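Local coordinates for protein putative C39-like peptidase (PDB 3ERV) that is probably a papain-like cysteine peptidase related to the C39 family, although its activity and substrate are not established, at residues V145-N150 with S218-Y223; G49-S54 with E177-L182. All coordinates share one frame; numbering follows the deposited sequence.

Contact 1 of 2, residues V145-N150 with S218-Y223; sequences VVIITN and SQAISY
Val146 and Ile221 form the hydrogen-bonded pair of two antiparallel strands, 145-150 and 220-223, whose axes come within 4.6 Å with 171° between their N-to-C directions. Val146 N donates to Ile221 O at 2.8 Å, and Ile221 N returns a bond to Val146 O at 2.9 Å. The next pair, Ile147 with Ala220, is non-hydrogen-bonded, and the Ala220 CA lies 3.2 Å from Val146 O in a CA-H...O contact.

Beyond it the strands part. Ile148 N still reaches Gln219 O at 3.3 Å, from a position well above the carbonyl plane, but the return bond is replaced by a water that donates to Ile148 O and accepts from Gln219 N. Gln219 O also accepts from Trp213 NE1.

The side chains alternate between two faces. Val146 and Ile221 share one, Ile147 and Ala220 the other; Val146 packs on Met58 of helix 50-61 and Ile147 on Phe209 of helix 206-215. Val145 CG1, anti to the backbone N (chi1 -177°), comes to 3.6 Å from Ala220 CB, while Ile147 CG2 approaches the same methyl at 4.0 Å. At the parted end the side chains of Ile148 and Gln219 cross obliquely: the isoleucine packs on Gln219 CB and across the amide, its CG1 3.9 Å from Gln219 OE1 and its CG2 by NE2. OE1 accepts from His109 N and NE2 is bonded to Met216 O, so the buried amide can sit against an apolar side chain without losing its hydrogen bonds.

Valine and isoleucine, beta-branched and suited to extended backbone, fill both faces, with one alanine where the close approach of neighbouring methyls probably favours a small side chain; water and neighbouring segments satisfy the buried polar groups at the parted end.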
loop_
_atom_site.group_PDB
_atom_site.type_symbol
_atom_site.label_atom_id
_atom_site.label_comp_id
_atom_site.label_asym_id
_atom_site.label_seq_id
_atom_site.Cartn_x
_atom_site.Cartn_y
_atom_site.Cartn_z
ATOM N N VAL A 145 8.348 3.914 -1.257
ATOM C CA VAL A 145 7.779 2.609 -1.571
ATOM C C VAL A 145 6.370 2.502 -0.950
ATOM O O VAL A 145 6.203 2.740 0.236
ATOM C CB VAL A 145 8.709 1.481 -1.005
ATOM C CG1 VAL A 145 8.201 0.041 -1.373
ATOM C CG2 VAL A 145 10.154 1.742 -1.437
ATOM N N VAL A 146 5.375 2.150 -1.754
ATOM C CA VAL A 146 4.057 1.906 -1.243
ATOM C C VAL A 146 4.016 0.482 -0.657
ATOM O O VAL A 146 4.421 -0.487 -1.323
ATOM C CB VAL A 146 3.016 2.054 -2.349
ATOM C CG1 VAL A 146 1.588 1.619 -1.852
ATOM C CG2 VAL A 146 3.050 3.478 -2.911
ATOM N N ILE A 147 3.545 0.347 0.585
ATOM C CA ILE A 147 3.550 -0.975 1.211
ATOM C C ILE A 147 2.205 -1.395 1.821
ATOM O O ILE A 147 1.473 -0.579 2.387
ATOM C CB ILE A 147 4.701 -1.129 2.237
ATOM C CG1 ILE A 147 4.418 -0.270 3.454
ATOM C CG2 ILE A 147 6.111 -0.815 1.616
ATOM C CD1 ILE A 147 3.875 -1.081 4.610
ATOM N N ILE A 148 1.856 -2.661 1.691
ATOM C CA ILE A 148 0.658 -3.142 2.365
ATOM C C ILE A 148 1.101 -3.730 3.732
ATOM O O ILE A 148 2.049 -4.495 3.776
ATOM C CB ILE A 148 -0.062 -4.246 1.548
ATOM C CG1 ILE A 148 -0.379 -3.778 0.121
ATOM C CG2 ILE A 148 -1.326 -4.755 2.287
ATOM C CD1 ILE A 148 -1.331 -2.665 0.043
ATOM N N THR A 149 0.426 -3.364 4.820
ATOM C CA THR A 149 0.774 -3.868 6.157
ATOM C C THR A 149 -0.506 -3.932 6.953
ATOM O O THR A 149 -1.575 -4.048 6.353
ATOM C CB THR A 149 1.804 -2.974 6.885
ATOM O OG1 THR A 149 2.147 -3.569 8.146
ATOM C CG2 THR A 149 1.243 -1.561 7.153
ATOM N N ASN A 150 -0.430 -3.862 8.285
ATOM C CA ASN A 150 -1.666 -3.688 9.073
ATOM C C ASN A 150 -1.591 -2.409 9.907
ATOM O O ASN A 150 -0.506 -1.911 10.183
ATOM C CB ASN A 150 -1.966 -4.910 9.950
ATOM C CG ASN A 150 -1.077 -4.951 11.195
ATOM O OD1 ASN A 150 -1.311 -4.235 12.164
ATOM N ND2 ASN A 150 -0.031 -5.721 11.127
ATOM N N SER A 218 4.871 -9.381 2.306
ATOM C CA SER A 218 5.978 -8.589 1.749
ATOM C C SER A 218 5.576 -7.771 0.490
ATOM O O SER A 218 6.358 -7.662 -0.457
ATOM C CB SER A 218 7.156 -9.518 1.418
ATOM O OG SER A 218 7.823 -9.898 2.614
ATOM N N GLN A 219 4.358 -7.226 0.484
ATOM C CA GLN A 219 3.829 -6.570 -0.703
ATOM C C GLN A 219 4.335 -5.124 -0.804
ATOM O O GLN A 219 4.208 -4.351 0.157
ATOM C CB GLN A 219 2.331 -6.581 -0.711
ATOM C CG GLN A 219 1.653 -7.887 -0.264
ATOM C CD GLN A 219 0.159 -7.790 -0.517
ATOM O OE1 GLN A 219 -0.237 -7.256 -1.546
ATOM N NE2 GLN A 219 -0.676 -8.265 0.418
ATOM N N ALA A 220 4.907 -4.764 -1.956
ATOM C CA ALA A 220 5.485 -3.413 -2.115
ATOM C C ALA A 220 5.600 -2.988 -3.544
ATOM O O ALA A 220 5.941 -3.780 -4.399
ATOM C CB ALA A 220 6.834 -3.324 -1.464
ATOM N N ILE A 221 5.287 -1.721 -3.801
ATOM C CA ILE A 221 5.341 -1.149 -5.149
ATOM C C ILE A 221 6.245 0.098 -5.103
ATOM O O ILE A 221 6.150 0.919 -4.188
ATOM C CB ILE A 221 3.948 -0.686 -5.656
ATOM C CG1 ILE A 221 2.926 -1.833 -5.736
ATOM C CG2 ILE A 221 4.050 0.100 -6.985
ATOM C CD1 ILE A 221 3.434 -2.974 -6.501
ATOM N N SER A 222 7.085 0.269 -6.107
ATOM C CA SER A 222 7.837 1.515 -6.203
ATOM C C SER A 222 8.042 1.878 -7.670
ATOM O O SER A 222 7.257 1.454 -8.539
ATOM C CB SER A 222 9.183 1.414 -5.454
ATOM O OG SER A 222 9.842 2.689 -5.412
ATOM N N TYR A 223 9.073 2.665 -7.955
ATOM C CA TYR A 223 9.438 2.910 -9.334
ATOM C C TYR A 223 10.958 3.150 -9.372
ATOM O O TYR A 223 11.608 3.311 -8.328
ATOM C CB TYR A 223 8.655 4.122 -9.902
ATOM C CG TYR A 223 8.972 5.409 -9.125
ATOM C CD1 TYR A 223 9.915 6.331 -9.597
ATOM C CD2 TYR A 223 8.373 5.662 -7.879
ATOM C CE1 TYR A 223 10.226 7.488 -8.859
ATOM C CE2 TYR A 223 8.663 6.804 -7.142
ATOM C CZ TYR A 223 9.586 7.721 -7.628
ATOM O OH TYR A 223 9.881 8.873 -6.876
HETATM O O HOH W 1 3.028 -6.855 2.876
#

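Contact 2 of 2, residues G49-S54 with E177-L182; sequences GCEVTS and EHCVVL
Cys50 and His178 face each other across the likely active site of this peptidase, the cysteine in the first turn of helix 50-61 and the histidine on strand 177-185. Cys50 SG sits between its backbone N and carbonyl carbon (chi1 63°), 3.9 Å from His178 ND1. Cys50 CB reaches the same nitrogen at 3.7 Å, approaching the ring obliquely. The other ring nitrogen, His178 NE2, is hydrogen-bonded to Asp194 OD1.

A cysteine at the start of a helix, a histidine on a strand and a following acid match the Cys-His-Asp triad of papain-like (clan CA) peptidases, and a catalytic role here is probable. Gly49 occupies the N-cap, where its O takes two bonds from Thr53, from the backbone N and from OG1.

Beside the pair, the carboxylates of Glu51 and Glu177 meet tip to tip with their planes 32° apart. Glu51 OE2 and Glu177 OE2 are only 2.5 Å apart, a spacing that suggests one of the two acids holds a proton, which would relieve the repulsion of like charges. Val107 N donates to the same Glu51 oxygen.

Farther along, small side chains let helix and strand close up. Cys179 SG rests 3.6 Å from Glu51 CA. Ser54 OG lies 3.1 Å from Cys179 O and 3.0 Å from Cys50 O, two possible acceptors between which its proton is not settled. Val181 CG2 packs 3.6 Å from Ser54 CB.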
loop_
_atom_site.group_PDB
_atom_site.type_symbol
_atom_site.label_atom_id
_atom_site.label_comp_id
_atom_site.label_asym_id
_atom_site.label_seq_id
_atom_site.Cartn_x
_atom_site.Cartn_y
_atom_site.Cartn_z
ATOM N N GLY A 49 -9.714 4.339 0.974
ATOM C CA GLY A 49 -8.734 4.756 -0.008
ATOM C C GLY A 49 -7.253 4.713 0.350
ATOM O O GLY A 49 -6.471 5.391 -0.298
ATOM N N CYS A 50 -6.843 3.936 1.352
ATOM C CA CYS A 50 -5.424 3.932 1.764
ATOM C C CYS A 50 -4.468 3.490 0.632
ATOM O O CYS A 50 -3.440 4.101 0.431
ATOM C CB CYS A 50 -5.177 3.105 3.040
ATOM S SG CYS A 50 -5.529 1.312 2.913
ATOM N N GLU A 51 -4.788 2.418 -0.094
ATOM C CA GLU A 51 -3.905 2.043 -1.223
ATOM C C GLU A 51 -3.800 3.064 -2.363
ATOM O O GLU A 51 -2.679 3.405 -2.837
ATOM C CB GLU A 51 -4.330 0.685 -1.791
ATOM C CG GLU A 51 -4.468 -0.422 -0.751
ATOM C CD GLU A 51 -5.880 -0.707 -0.228
ATOM O OE1 GLU A 51 -6.781 0.151 -0.342
ATOM O OE2 GLU A 51 -6.076 -1.813 0.380
ATOM N N VAL A 52 -4.941 3.552 -2.836
ATOM C CA VAL A 52 -4.878 4.510 -3.940
ATOM C C VAL A 52 -4.300 5.861 -3.477
ATOM O O VAL A 52 -3.708 6.604 -4.274
ATOM C CB VAL A 52 -6.231 4.710 -4.694
ATOM C CG1 VAL A 52 -6.728 3.383 -5.351
ATOM C CG2 VAL A 52 -7.344 5.374 -3.808
ATOM N N THR A 53 -4.502 6.194 -2.209
ATOM C CA THR A 53 -3.994 7.472 -1.693
ATOM C C THR A 53 -2.469 7.441 -1.541
ATOM O O THR A 53 -1.814 8.435 -1.881
ATOM C CB THR A 53 -4.704 7.894 -0.368
ATOM O OG1 THR A 53 -6.118 7.980 -0.598
ATOM C CG2 THR A 53 -4.227 9.260 0.089
ATOM N N SER A 54 -1.912 6.319 -1.023
ATOM C CA SER A 54 -0.453 6.084 -0.976
ATOM C C SER A 54 0.178 6.057 -2.385
ATOM O O SER A 54 1.269 6.615 -2.640
ATOM C CB SER A 54 -0.137 4.742 -0.285
ATOM O OG SER A 54 -0.563 4.716 1.103
ATOM N N GLU A 177 -6.077 -4.441 7.737
ATOM C CA GLU A 177 -5.242 -4.168 6.539
ATOM C C GLU A 177 -5.096 -2.670 6.337
ATOM O O GLU A 177 -6.071 -1.926 6.436
ATOM C CB GLU A 177 -5.856 -4.775 5.254
ATOM C CG GLU A 177 -4.996 -4.567 3.963
ATOM C CD GLU A 177 -5.472 -3.443 3.005
ATOM O OE1 GLU A 177 -6.479 -2.754 3.279
ATOM O OE2 GLU A 177 -4.801 -3.232 1.958
ATOM N N HIS A 178 -3.884 -2.248 6.022
ATOM C CA HIS A 178 -3.582 -0.860 5.818
ATOM C C HIS A 178 -2.480 -0.653 4.756
ATOM O O HIS A 178 -1.728 -1.586 4.382
ATOM C CB HIS A 178 -3.205 -0.219 7.157
ATOM C CG HIS A 178 -3.222 1.289 7.138
ATOM N ND1 HIS A 178 -4.186 2.020 6.465
ATOM C CD2 HIS A 178 -2.393 2.199 7.705
ATOM C CE1 HIS A 178 -3.954 3.311 6.625
ATOM N NE2 HIS A 178 -2.867 3.448 7.368
ATOM N N CYS A 179 -2.360 0.569 4.252
ATOM C CA CYS A 179 -1.359 0.815 3.209
ATOM C C CYS A 179 -0.785 2.183 3.414
ATOM O O CYS A 179 -1.513 3.138 3.615
ATOM C CB CYS A 179 -1.995 0.676 1.817
ATOM S SG CYS A 179 -0.865 1.041 0.466
ATOM N N VAL A 180 0.534 2.270 3.366
ATOM C CA VAL A 180 1.255 3.513 3.664
ATOM C C VAL A 180 2.446 3.644 2.694
ATOM O O VAL A 180 2.787 2.713 1.964
ATOM C CB VAL A 180 1.746 3.596 5.184
ATOM C CG1 VAL A 180 0.584 3.366 6.201
ATOM C CG2 VAL A 180 2.890 2.646 5.447
ATOM N N VAL A 181 3.069 4.813 2.686
ATOM C CA VAL A 181 4.270 5.049 1.897
ATOM C C VAL A 181 5.447 5.065 2.836
ATOM O O VAL A 181 5.454 5.864 3.788
ATOM C CB VAL A 181 4.240 6.430 1.117
ATOM C CG1 VAL A 181 5.455 6.537 0.172
ATOM C CG2 VAL A 181 2.889 6.609 0.350
ATOM N N LEU A 182 6.416 4.194 2.559
ATOM C CA LEU A 182 7.712 4.186 3.233
ATOM C C LEU A 182 8.599 5.289 2.678
ATOM O O LEU A 182 8.963 5.291 1.486
ATOM C CB LEU A 182 8.410 2.830 3.073
ATOM C CG LEU A 182 9.838 2.710 3.662
ATOM C CD1 LEU A 182 9.846 2.840 5.188
ATOM C CD2 LEU A 182 10.502 1.409 3.245
#

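Both contacts are buried near the centre of the chain and meet through neighbouring antiparallel strands, 145-150 and 177-185. Probable hydrogen bonds from Leu182 N to Val145 O and from Thr149 N to His178 O join them at two points, and Val146 CG1 packs 3.4 Å from Cys179 SG between the same strands. Contact 1 is strand to strand, held by backbone bonds and apolar packing inside the sheet; contact 2 is helix to strand, has no clear hydrogen bond across it and gathers sulfur, imidazole and carboxylate groups. Val146 also touches Ser54 and Met58, and Ile148 touches Glu51, so both contacts border helix 50-61, which carries the probable active-site cysteine.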